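Local coordinates for hyaluronidase-phage associated (PDB 2WB3), which probably cleaves hyaluronan as a hyaluronate lyase carried on the tail fibre of a Streptococcus pyogenes phage, at residues A[96-99]-A[105-108]. Residues are numbered along the deposited sequence; the frame is centred on the assembly and turned at random.
Sequences LRIR and KFYV
I98 meets K105 and F106 through its carbonyl oxygen, which accepts two backbone bonds: K105 N lies 2.8 Å from I98 O in the carbonyl plane, and F106 N reaches I98 O at 3.2 Å, tilted 17° from that plane. Two consecutive residues thus face one, a classic beta bulge, and the helix-like psi of K105 (-35°) brings both N-H groups to the same acceptor. I98 N in turn donates to F106 O at 2.7 Å, approaching almost straight along the F106 carbonyl. V108 N donates to L96 O at 2.8 Å, while the return bond from L96 N to V108 O is weak. L96 O also takes a CA-H contact from Y107. Strands 96-100 and 103-108 form an antiparallel hairpin, and L96, R97 and I98 also pair in parallel with a strand of a second subunit, as suits a fibre of triple-stranded beta-helix type. One face of the hairpin, L96, I98, F106 and V108, is buried and wholly apolar, as an interior shared between subunits demands: F106 packs on V108 of the second subunit, L96 on I98 of the third. With CG anti to the backbone N (chi1 -180°), the F106 ring extends to receive L96 CD2 at its edge, 4.2 Å from F106 CE2, while I98 CD1 approaches obliquely. Beta-branched I98 and V108 favour the extended backbone needed here. The other face, partly exposed, suits amphipathic chains: the ring of Y107 meets that of W115, and R97 and R99 both direct NE to D104 in salt bridges, while R99 NH1 hydrogen-bonds Y84 OH of the second subunit. R97 NH2 lies above one face of the R99 guanidinium, offset toward its rim, a closeness that the shared carboxylate probably makes tolerable.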
loop_
_atom_site.group_PDB
_atom_site.type_symbol
_atom_site.label_atom_id
_atom_site.label_comp_id
_atom_site.label_asym_id
_atom_site.label_seq_id
_atom_site.Cartn_x
_atom_site.Cartn_y
_atom_site.Cartn_z
ATOM N N LEU A 96 -18.993 -18.872 -16.184
ATOM C CA LEU A 96 -17.643 -19.446 -16.218
ATOM C C LEU A 96 -17.349 -19.722 -17.697
ATOM O O LEU A 96 -18.110 -20.444 -18.383
ATOM C CB LEU A 96 -17.545 -20.742 -15.360
ATOM C CG LEU A 96 -16.280 -21.599 -15.627
ATOM C CD1 LEU A 96 -15.058 -20.766 -15.241
ATOM C CD2 LEU A 96 -16.308 -22.951 -14.902
ATOM N N ARG A 97 -16.310 -19.085 -18.222
ATOM C CA ARG A 97 -15.954 -19.273 -19.604
ATOM C C ARG A 97 -14.494 -19.678 -19.721
ATOM O O ARG A 97 -13.631 -18.944 -19.316
ATOM C CB ARG A 97 -16.174 -17.977 -20.370
ATOM C CG ARG A 97 -15.905 -18.110 -21.862
ATOM C CD ARG A 97 -16.474 -16.898 -22.602
ATOM N NE ARG A 97 -16.098 -16.899 -23.996
ATOM C CZ ARG A 97 -16.105 -15.820 -24.791
ATOM N NH1 ARG A 97 -16.482 -14.615 -24.335
ATOM N NH2 ARG A 97 -15.725 -15.945 -26.061
ATOM N N ILE A 98 -14.221 -20.847 -20.278
ATOM C CA ILE A 98 -12.822 -21.327 -20.307
ATOM C C ILE A 98 -12.364 -21.448 -21.741
ATOM O O ILE A 98 -13.008 -22.142 -22.526
ATOM C CB ILE A 98 -12.672 -22.654 -19.584
ATOM C CG1 ILE A 98 -12.987 -22.480 -18.074
ATOM C CG2 ILE A 98 -11.259 -23.253 -19.855
ATOM C CD1 ILE A 98 -13.051 -23.813 -17.318
ATOM N N ARG A 99 -11.276 -20.772 -22.082
ATOM C CA ARG A 99 -10.765 -20.780 -23.438
ATOM C C ARG A 99 -9.323 -21.214 -23.439
ATOM O O ARG A 99 -8.623 -21.010 -22.468
ATOM C CB ARG A 99 -10.827 -19.368 -23.988
ATOM C CG ARG A 99 -12.194 -18.754 -23.806
ATOM C CD ARG A 99 -12.230 -17.371 -24.360
ATOM N NE ARG A 99 -12.795 -17.418 -25.698
ATOM C CZ ARG A 99 -12.467 -16.578 -26.668
ATOM N NH1 ARG A 99 -11.575 -15.628 -26.458
ATOM N NH2 ARG A 99 -13.034 -16.673 -27.863
ATOM N N LYS A 105 -13.537 -23.586 -24.884
ATOM C CA LYS A 105 -13.405 -24.994 -24.639
ATOM C C LYS A 105 -14.486 -25.530 -23.702
ATOM O O LYS A 105 -14.922 -26.661 -23.821
ATOM C CB LYS A 105 -12.023 -25.261 -24.032
ATOM C CG LYS A 105 -10.865 -24.853 -24.919
ATOM C CD LYS A 105 -10.947 -25.628 -26.185
ATOM C CE LYS A 105 -9.657 -25.607 -26.985
ATOM N NZ LYS A 105 -9.766 -26.507 -28.157
ATOM N N PHE A 106 -14.899 -24.723 -22.736
ATOM C CA PHE A 106 -15.910 -25.139 -21.777
ATOM C C PHE A 106 -16.552 -23.886 -21.252
ATOM O O PHE A 106 -15.858 -22.918 -20.986
ATOM C CB PHE A 106 -15.225 -25.874 -20.594
ATOM C CG PHE A 106 -16.187 -26.367 -19.530
ATOM C CD1 PHE A 106 -16.687 -27.654 -19.574
ATOM C CD2 PHE A 106 -16.553 -25.566 -18.463
ATOM C CE1 PHE A 106 -17.567 -28.099 -18.610
ATOM C CE2 PHE A 106 -17.457 -26.022 -17.477
ATOM C CZ PHE A 106 -17.944 -27.302 -17.566
ATOM N N TYR A 107 -17.859 -23.881 -21.061
ATOM C CA TYR A 107 -18.483 -22.789 -20.332
ATOM C C TYR A 107 -19.706 -23.211 -19.548
ATOM O O TYR A 107 -20.323 -24.244 -19.828
ATOM C CB TYR A 107 -18.823 -21.627 -21.276
ATOM C CG TYR A 107 -19.897 -21.887 -22.310
ATOM C CD1 TYR A 107 -21.264 -21.940 -21.951
ATOM C CD2 TYR A 107 -19.560 -22.016 -23.663
ATOM C CE1 TYR A 107 -22.250 -22.131 -22.916
ATOM C CE2 TYR A 107 -20.547 -22.208 -24.634
ATOM C CZ TYR A 107 -21.873 -22.253 -24.252
ATOM O OH TYR A 107 -22.820 -22.479 -25.222
ATOM N N VAL A 108 -20.067 -22.385 -18.575
ATOM C CA VAL A 108 -21.314 -22.511 -17.858
ATOM C C VAL A 108 -22.103 -21.207 -18.125
ATOM O O VAL A 108 -21.639 -20.116 -17.848
ATOM C CB VAL A 108 -21.074 -22.690 -16.362
ATOM C CG1 VAL A 108 -22.410 -22.639 -15.593
ATOM C CG2 VAL A 108 -20.372 -24.036 -16.106
#